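Local coordinates for vacuolar protein sorting 29 (Cryptosporidium parvum, PDB 2A22) that probably serves in vesicular protein sorting as a VPS29-family member, built on a calcineurin-like phosphoesterase fold, at residues 33-38 and 86-91; 149-154 and 172-177; 166-171 and 178-183. All coordinates share one frame; numbering follows the deposited sequence.

Interaction 1: residues 33-38 and 86-91; sequences DLKIPY and GDLDSA
With CG of Lys35 and CG of Leu88 each anti to its own carbonyl carbon (chi1 -75° and -70°), the two side chains come into contact at one rim of the calcineurin-like phosphoesterase fold, where the loops after strands 26-31 and 81-83 meet. The lysine is extended beyond CG, and its methylenes pass along the CD1 methyl of Leu88 at an oblique angle; Lys35 CE and Leu88 CD1 are 3.9 Å apart. Beyond this apolar contact, NZ reaches polar partners. Lys35 NZ bonds to His151 NE2 and also donates to a water at 2.7 Å, which in turn donates a weak bond to Asp87 OD1. Asp87 may belong, with His120 and His149, to a counterpart of the metal site of related phosphoesterases.

Residues 86-89 form a type I beta turn, spanned by a side-chain bond of 2.8 Å from Gly86 N to Asp89 OD2 that reaches the anti side of the carboxylate. Asn64 and Cys66 anchor the same aspartate from the neighbouring loop. Farther out, Tyr38 turns the edge of its ring toward the Leu88 carbonyl, with Tyr38 CE2 3.7 Å from Leu88 O, while Pro37 CD lies above one face, offset toward the rim. A second water joins the two loops at this end, standing 2.9 Å from Tyr38 OH and accepting from Ser90 N.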
loop_
_atom_site.group_PDB
_atom_site.type_symbol
_atom_site.label_atom_id
_atom_site.label_comp_id
_atom_site.label_asym_id
_atom_site.label_seq_id
_atom_site.Cartn_x
_atom_site.Cartn_y
_atom_site.Cartn_z
ATOM N N ASP A 33 -6.470 0.289 2.960
ATOM C CA ASP A 33 -7.369 -0.159 4.035
ATOM C C ASP A 33 -7.721 1.009 4.936
ATOM O O ASP A 33 -7.653 0.889 6.178
ATOM C CB ASP A 33 -6.710 -1.305 4.810
ATOM C CG ASP A 33 -6.678 -2.593 3.991
ATOM O OD1 ASP A 33 -7.758 -2.997 3.506
ATOM O OD2 ASP A 33 -5.594 -3.181 3.811
ATOM N N LEU A 34 -8.038 2.137 4.283
ATOM C CA LEU A 34 -8.530 3.355 4.922
ATOM C C LEU A 34 -9.908 3.119 5.497
ATOM O O LEU A 34 -10.177 3.502 6.634
ATOM C CB LEU A 34 -8.583 4.534 3.931
ATOM C CG LEU A 34 -7.274 5.250 3.552
ATOM C CD1 LEU A 34 -6.303 4.367 2.733
ATOM C CD2 LEU A 34 -7.625 6.518 2.756
ATOM N N LYS A 35 -10.775 2.494 4.710
ATOM C CA LYS A 35 -12.133 2.172 5.165
ATOM C C LYS A 35 -12.899 3.409 5.664
ATOM O O LYS A 35 -13.638 3.349 6.645
ATOM C CB LYS A 35 -12.103 1.053 6.216
ATOM C CG LYS A 35 -11.847 -0.274 5.564
ATOM C CD LYS A 35 -11.563 -1.376 6.539
ATOM C CE LYS A 35 -10.895 -2.514 5.760
ATOM N NZ LYS A 35 -10.976 -3.826 6.422
ATOM N N ILE A 36 -12.681 4.525 4.981
ATOM C CA ILE A 36 -13.430 5.767 5.199
ATOM C C ILE A 36 -14.632 5.742 4.265
ATOM O O ILE A 36 -14.475 5.399 3.090
ATOM C CB ILE A 36 -12.544 7.027 4.888
ATOM C CG1 ILE A 36 -11.293 7.034 5.779
ATOM C CG2 ILE A 36 -13.310 8.284 5.114
ATOM C CD1 ILE A 36 -10.320 8.158 5.467
ATOM N N PRO A 37 -15.840 6.091 4.779
ATOM C CA PRO A 37 -16.190 6.555 6.150
ATOM C C PRO A 37 -16.621 5.448 7.144
ATOM O O PRO A 37 -16.818 5.736 8.337
ATOM C CB PRO A 37 -17.362 7.497 5.880
ATOM C CG PRO A 37 -18.120 6.743 4.750
ATOM C CD PRO A 37 -17.041 6.044 3.912
ATOM N N TYR A 38 -16.717 4.208 6.675
ATOM C CA TYR A 38 -17.303 3.105 7.449
ATOM C C TYR A 38 -16.587 2.853 8.779
ATOM O O TYR A 38 -17.238 2.746 9.816
ATOM C CB TYR A 38 -17.293 1.792 6.632
ATOM C CG TYR A 38 -17.769 1.944 5.196
ATOM C CD1 TYR A 38 -18.945 2.656 4.886
ATOM C CD2 TYR A 38 -17.050 1.366 4.152
ATOM C CE1 TYR A 38 -19.375 2.800 3.578
ATOM C CE2 TYR A 38 -17.476 1.486 2.848
ATOM C CZ TYR A 38 -18.625 2.211 2.558
ATOM O OH TYR A 38 -19.023 2.310 1.249
ATOM N N GLY A 86 -10.572 -3.248 -3.375
ATOM C CA GLY A 86 -10.696 -4.094 -2.191
ATOM C C GLY A 86 -12.098 -4.642 -1.999
ATOM O O GLY A 86 -12.978 -4.352 -2.781
ATOM N N ASP A 87 -12.309 -5.425 -0.944
ATOM C CA ASP A 87 -13.602 -6.085 -0.699
ATOM C C ASP A 87 -14.714 -5.147 -0.189
ATOM O O ASP A 87 -15.864 -5.511 -0.213
ATOM C CB ASP A 87 -13.444 -7.271 0.270
ATOM C CG ASP A 87 -12.915 -6.861 1.632
ATOM O OD1 ASP A 87 -11.954 -6.076 1.729
ATOM O OD2 ASP A 87 -13.449 -7.339 2.641
ATOM N N LEU A 88 -14.358 -3.954 0.278
ATOM C CA LEU A 88 -15.345 -3.016 0.810
ATOM C C LEU A 88 -15.528 -1.802 -0.088
ATOM O O LEU A 88 -16.202 -0.835 0.288
ATOM C CB LEU A 88 -14.944 -2.564 2.219
ATOM C CG LEU A 88 -15.030 -3.593 3.358
ATOM C CD1 LEU A 88 -14.577 -2.962 4.681
ATOM C CD2 LEU A 88 -16.457 -4.184 3.506
ATOM N N ASP A 89 -14.926 -1.848 -1.272
ATOM C CA ASP A 89 -14.982 -0.728 -2.188
ATOM C C ASP A 89 -16.288 -0.845 -2.958
ATOM O O ASP A 89 -16.428 -1.667 -3.846
ATOM C CB ASP A 89 -13.746 -0.704 -3.106
ATOM C CG ASP A 89 -12.484 -0.166 -2.402
ATOM O OD1 ASP A 89 -12.589 0.788 -1.604
ATOM O OD2 ASP A 89 -11.370 -0.666 -2.676
ATOM N N SER A 90 -17.273 -0.050 -2.573
ATOM C CA SER A 90 -18.599 -0.175 -3.182
ATOM C C SER A 90 -19.074 1.161 -3.749
ATOM O O SER A 90 -20.012 1.182 -4.516
ATOM C CB SER A 90 -19.614 -0.707 -2.161
ATOM O OG SER A 90 -19.776 0.238 -1.120
ATOM N N ALA A 91 -18.398 2.252 -3.391
ATOM C CA ALA A 91 -18.857 3.596 -3.731
ATOM C C ALA A 91 -17.735 4.489 -4.290
ATOM O O ALA A 91 -17.689 5.706 -4.049
ATOM C CB ALA A 91 -19.517 4.243 -2.517
HETATM O O HOH W 1 -10.157 -5.633 4.583
HETATM O O HOH W 2 -17.055 2.207 -0.817
#

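Interaction 2: residues 149-154 and 172-177; sequences HTHKLR and AFSALT
Two loops at the end of the phosphoesterase sandwich meet here: residues 149-154, which follow strand 144-147 and begin with the His-Thr-His of the family's Gly-His-Thr-His signature, and residues 172-177 from the long connection into strand 183-190. His151 is the main point of contact. Its CG stands beside the backbone N (chi1 -63°), which brings the ring to Ser174. Ser174 CB sits over the centre of one face of the His151 ring in a CH-pi contact, 3.4 Å from the centroid and 13° off the normal. At the ring edge, near its plane, His151 ND1 lies 2.9 Å from Ala172 O. NE2 bonds to Lys35 NZ, while the CH-pi contact sits on the face.

Thr177 OG1 makes a short bond of 2.5 Å to Thr150 O, arriving 32° out of the carbonyl plane, while Thr177 CG2 packs 3.6 Å from His151 O. Behind it, residues 174-177 form a type I turn. Ser174 OG accepts from Leu176 N at 3.0 Å, an ST turn inside that bend, and a water connects the same hydroxyl to His149 O. Leu176 reaches toward the other histidine, with Leu176 CD2 3.8 Å from His149 NE2, while ND1 of that ring bonds to His120. His149, His120 and Asp87 cluster in a way that may correspond to part of the metal centre of calcineurin-like phosphoesterases; no metal is modelled.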
loop_
_atom_site.group_PDB
_atom_site.type_symbol
_atom_site.label_atom_id
_atom_site.label_comp_id
_atom_site.label_asym_id
_atom_site.label_seq_id
_atom_site.Cartn_x
_atom_site.Cartn_y
_atom_site.Cartn_z
ATOM N N HIS A 149 -5.537 -5.907 3.040
ATOM C CA HIS A 149 -6.679 -6.690 3.503
ATOM C C HIS A 149 -6.718 -7.068 4.986
ATOM O O HIS A 149 -7.740 -6.916 5.644
ATOM C CB HIS A 149 -6.944 -7.935 2.617
ATOM C CG HIS A 149 -8.178 -8.671 3.022
ATOM N ND1 HIS A 149 -9.442 -8.145 2.843
ATOM C CD2 HIS A 149 -8.345 -9.840 3.688
ATOM C CE1 HIS A 149 -10.338 -8.976 3.344
ATOM N NE2 HIS A 149 -9.699 -10.014 3.859
ATOM N N THR A 150 -5.607 -7.549 5.518
ATOM C CA THR A 150 -5.598 -8.135 6.865
ATOM C C THR A 150 -5.346 -7.148 8.019
ATOM O O THR A 150 -5.486 -7.517 9.195
ATOM C CB THR A 150 -4.556 -9.216 6.919
ATOM O OG1 THR A 150 -3.275 -8.636 6.623
ATOM C CG2 THR A 150 -4.875 -10.289 5.854
ATOM N N HIS A 151 -4.943 -5.914 7.688
ATOM C CA HIS A 151 -4.511 -4.898 8.691
ATOM C C HIS A 151 -3.260 -5.282 9.482
ATOM O O HIS A 151 -2.986 -4.700 10.531
ATOM C CB HIS A 151 -5.657 -4.503 9.671
ATOM C CG HIS A 151 -6.839 -3.852 9.002
ATOM N ND1 HIS A 151 -7.700 -3.005 9.671
ATOM C CD2 HIS A 151 -7.293 -3.918 7.727
ATOM C CE1 HIS A 151 -8.637 -2.592 8.842
ATOM N NE2 HIS A 151 -8.414 -3.130 7.655
ATOM N N LYS A 152 -2.490 -6.231 8.969
ATOM C CA LYS A 152 -1.266 -6.620 9.591
ATOM C C LYS A 152 -0.084 -6.031 8.854
ATOM O O LYS A 152 0.305 -6.514 7.777
ATOM C CB LYS A 152 -1.109 -8.140 9.652
ATOM C CG LYS A 152 0.022 -8.539 10.630
ATOM C CD LYS A 152 0.337 -10.022 10.627
ATOM C CE LYS A 152 1.070 -10.380 11.952
ATOM N NZ LYS A 152 1.531 -11.809 12.043
ATOM N N LEU A 153 0.497 -5.010 9.475
ATOM C CA LEU A 153 1.721 -4.384 9.015
ATOM C C LEU A 153 2.830 -5.431 8.963
ATOM O O LEU A 153 3.071 -6.148 9.945
ATOM C CB LEU A 153 2.089 -3.260 9.977
ATOM C CG LEU A 153 3.179 -2.225 9.696
ATOM C CD1 LEU A 153 2.979 -1.500 8.359
ATOM C CD2 LEU A 153 3.210 -1.252 10.886
ATOM N N ARG A 154 3.470 -5.559 7.805
ATOM C CA ARG A 154 4.503 -6.572 7.663
ATOM C C ARG A 154 5.497 -6.319 6.534
ATOM O O ARG A 154 5.133 -5.846 5.453
ATOM C CB ARG A 154 3.894 -7.954 7.458
ATOM C CG ARG A 154 4.927 -9.075 7.620
ATOM C CD ARG A 154 4.283 -10.448 7.620
ATOM N NE ARG A 154 3.486 -10.707 6.420
ATOM C CZ ARG A 154 2.816 -11.836 6.193
ATOM N NH1 ARG A 154 2.837 -12.828 7.073
ATOM N NH2 ARG A 154 2.113 -11.974 5.084
ATOM N N ALA A 172 -8.637 1.818 11.145
ATOM C CA ALA A 172 -9.968 1.207 11.054
ATOM C C ALA A 172 -9.914 -0.233 11.543
ATOM O O ALA A 172 -8.906 -0.936 11.314
ATOM C CB ALA A 172 -10.493 1.262 9.608
ATOM N N PHE A 173 -10.982 -0.672 12.215
ATOM C CA PHE A 173 -10.982 -2.012 12.825
ATOM C C PHE A 173 -11.205 -3.108 11.776
ATOM O O PHE A 173 -12.072 -2.987 10.914
ATOM C CB PHE A 173 -12.018 -2.138 13.969
ATOM C CG PHE A 173 -11.931 -3.439 14.761
ATOM C CD1 PHE A 173 -11.095 -3.547 15.886
ATOM C CD2 PHE A 173 -12.720 -4.533 14.421
ATOM C CE1 PHE A 173 -11.023 -4.757 16.637
ATOM C CE2 PHE A 173 -12.679 -5.752 15.194
ATOM C CZ PHE A 173 -11.816 -5.858 16.270
ATOM N N SER A 174 -10.397 -4.161 11.879
ATOM C CA SER A 174 -10.657 -5.460 11.273
ATOM C C SER A 174 -10.412 -6.530 12.348
ATOM O O SER A 174 -9.415 -6.465 13.069
ATOM C CB SER A 174 -9.681 -5.714 10.127
ATOM O OG SER A 174 -9.589 -7.111 9.861
ATOM N N ALA A 175 -11.296 -7.524 12.449
ATOM C CA ALA A 175 -11.088 -8.618 13.418
ATOM C C ALA A 175 -9.876 -9.492 13.078
ATOM O O ALA A 175 -9.406 -10.276 13.932
ATOM C CB ALA A 175 -12.362 -9.502 13.553
ATOM N N LEU A 176 -9.374 -9.367 11.842
ATOM C CA LEU A 176 -8.151 -10.082 11.438
ATOM C C LEU A 176 -6.932 -9.639 12.232
ATOM O O LEU A 176 -6.086 -10.464 12.602
ATOM C CB LEU A 176 -7.906 -9.943 9.936
ATOM C CG LEU A 176 -8.508 -10.945 8.940
ATOM C CD1 LEU A 176 -9.681 -11.751 9.496
ATOM C CD2 LEU A 176 -8.840 -10.333 7.552
ATOM N N THR A 177 -6.844 -8.338 12.519
ATOM C CA THR A 177 -5.749 -7.798 13.330
ATOM C C THR A 177 -6.312 -6.715 14.265
ATOM O O THR A 177 -6.174 -5.506 13.997
ATOM C CB THR A 177 -4.627 -7.223 12.444
ATOM O OG1 THR A 177 -4.348 -8.127 11.369
ATOM C CG2 THR A 177 -3.346 -6.940 13.270
HETATM O O HOH W 3 -9.887 -7.012 7.343
HETATM O O HOH W 4 -7.615 -3.480 12.733
#

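Interaction 3: residues 166-171 and 178-183; sequences PGTATG and PDAPPS
Ser183 OG is gripped by two partners in the bend that leads into strand 183-190 of the phosphoesterase sandwich: it donates to Pro166 O at 2.7 Å and accepts from a water at the same distance. The hydroxyl occupies the position between the backbone N and the carbonyl carbon (chi1 61°), which turns it back toward the end of strand 161-165. There it meets Pro166 O 24° out of the carbonyl plane and passes close to Gly167 CA, where the lack of a side chain makes room. The water also donates to Pro181 O and accepts from Thr168 N, so that one water links both arms of the connection.

The backbones of Ser183 and Thr168 also pair directly: Ser183 N donates to Thr168 O at 2.9 Å, and that oxygen also receives a CA-H...O contact from Pro182. A reciprocal contact of the same kind runs from Ala169 CA to Ser183 O at 3.1 Å. The two branches of Thr168 diverge: OG1, anti to the backbone N (chi1 166°), bonds to Asp33 O in the loop after strand 26-31. Its CG2 methyl meanwhile faces the second segment, touching Ala180 CB and Pro181 O.

The Pro182 ring lies against the backbone of residues 169-171. Pro182 CD packs 4.0 Å from Gly171 CA, which has no side chain to intervene. On the same ring, Pro182 CB lies 3.5 Å from Ala169 O.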
loop_
_atom_site.group_PDB
_atom_site.type_symbol
_atom_site.label_atom_id
_atom_site.label_comp_id
_atom_site.label_asym_id
_atom_site.label_seq_id
_atom_site.Cartn_x
_atom_site.Cartn_y
_atom_site.Cartn_z
ATOM N N PRO A 166 1.221 -2.650 4.064
ATOM C CA PRO A 166 1.341 -1.366 4.721
ATOM C C PRO A 166 0.368 -1.194 5.885
ATOM O O PRO A 166 0.445 -0.186 6.589
ATOM C CB PRO A 166 1.034 -0.379 3.589
ATOM C CG PRO A 166 0.081 -1.081 2.742
ATOM C CD PRO A 166 0.564 -2.516 2.747
ATOM N N GLY A 167 -0.493 -2.199 6.118
ATOM C CA GLY A 167 -1.486 -2.146 7.180
ATOM C C GLY A 167 -2.626 -1.209 6.840
ATOM O O GLY A 167 -2.802 -0.812 5.659
ATOM N N THR A 168 -3.409 -0.862 7.861
ATOM C CA THR A 168 -4.518 0.111 7.680
ATOM C C THR A 168 -3.994 1.518 7.921
ATOM O O THR A 168 -3.450 1.800 8.986
ATOM C CB THR A 168 -5.729 -0.175 8.632
ATOM O OG1 THR A 168 -6.588 0.958 8.647
ATOM C CG2 THR A 168 -5.278 -0.501 10.090
ATOM N N ALA A 169 -4.136 2.400 6.940
ATOM C CA ALA A 169 -3.670 3.780 7.077
ATOM C C ALA A 169 -4.412 4.566 8.171
ATOM O O ALA A 169 -3.914 5.574 8.654
ATOM C CB ALA A 169 -3.853 4.516 5.748
ATOM N N THR A 170 -5.652 4.175 8.456
ATOM C CA THR A 170 -6.532 4.938 9.368
ATOM C C THR A 170 -6.637 4.321 10.777
ATOM O O THR A 170 -7.108 4.972 11.713
ATOM C CB THR A 170 -7.971 5.065 8.792
ATOM O OG1 THR A 170 -8.511 3.758 8.491
ATOM C CG2 THR A 170 -7.972 5.948 7.545
ATOM N N GLY A 171 -6.217 3.066 10.916
ATOM C CA GLY A 171 -6.480 2.328 12.146
ATOM C C GLY A 171 -7.910 1.807 12.259
ATOM O O GLY A 171 -8.340 1.394 13.347
ATOM N N PRO A 178 -6.970 -7.141 15.364
ATOM C CA PRO A 178 -7.728 -6.188 16.173
ATOM C C PRO A 178 -6.822 -5.080 16.752
ATOM O O PRO A 178 -5.707 -5.358 17.192
ATOM C CB PRO A 178 -8.325 -7.054 17.285
ATOM C CG PRO A 178 -7.514 -8.279 17.306
ATOM C CD PRO A 178 -7.019 -8.506 15.918
ATOM N N ASP A 179 -7.301 -3.840 16.706
ATOM C CA ASP A 179 -6.527 -2.671 17.131
ATOM C C ASP A 179 -5.118 -2.502 16.480
ATOM O O ASP A 179 -4.170 -2.008 17.103
ATOM C CB ASP A 179 -6.483 -2.631 18.670
ATOM C CG ASP A 179 -7.893 -2.712 19.294
ATOM O OD1 ASP A 179 -8.834 -2.133 18.717
ATOM O OD2 ASP A 179 -8.062 -3.354 20.349
ATOM N N ALA A 180 -4.989 -2.918 15.224
ATOM C CA ALA A 180 -3.839 -2.528 14.411
ATOM C C ALA A 180 -3.760 -1.003 14.453
ATOM O O ALA A 180 -4.784 -0.308 14.408
ATOM C CB ALA A 180 -3.998 -3.001 12.998
ATOM N N PRO A 181 -2.539 -0.469 14.589
ATOM C CA PRO A 181 -2.423 0.994 14.625
ATOM C C PRO A 181 -2.554 1.547 13.213
ATOM O O PRO A 181 -2.425 0.768 12.262
ATOM C CB PRO A 181 -1.012 1.212 15.181
ATOM C CG PRO A 181 -0.245 0.035 14.715
ATOM C CD PRO A 181 -1.233 -1.142 14.744
ATOM N N PRO A 182 -2.834 2.869 13.065
ATOM C CA PRO A 182 -2.675 3.483 11.722
ATOM C C PRO A 182 -1.223 3.327 11.257
ATOM O O PRO A 182 -0.286 3.478 12.065
ATOM C CB PRO A 182 -3.025 4.971 11.946
ATOM C CG PRO A 182 -3.877 4.973 13.302
ATOM C CD PRO A 182 -3.276 3.837 14.100
ATOM N N SER A 183 -1.029 2.970 9.996
ATOM C CA SER A 183 0.332 2.776 9.453
ATOM C C SER A 183 0.352 2.961 7.943
ATOM O O SER A 183 -0.703 2.941 7.296
ATOM C CB SER A 183 0.883 1.384 9.800
ATOM O OG SER A 183 0.060 0.355 9.230
HETATM O O HOH W 5 -1.718 1.695 4.872
HETATM O O HOH W 6 -1.822 -1.076 10.516
HETATM O O HOH W 7 -7.243 -1.352 14.028
#

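Overall arrangement
From the N terminus, the loop after strand 26-31 enters interaction 1, which closes when the chain returns at 86-91 after helices 48-52 and 68-77. The chain then crosses to the second sheet, and residues 149-154 open interaction 2. Before it closes at 172-177, residues 166-171 open interaction 3, which ends at 178-183; these two alternate and cross, whereas interaction 1 is complete before either begins. Residues 33-38 tie the three together: Asp33 bonds to the backbone of His149 in interaction 2, and Leu34 to Thr170 in interaction 3. The contacts thus join loops that follow strands of both sheets along one rim of the sandwich.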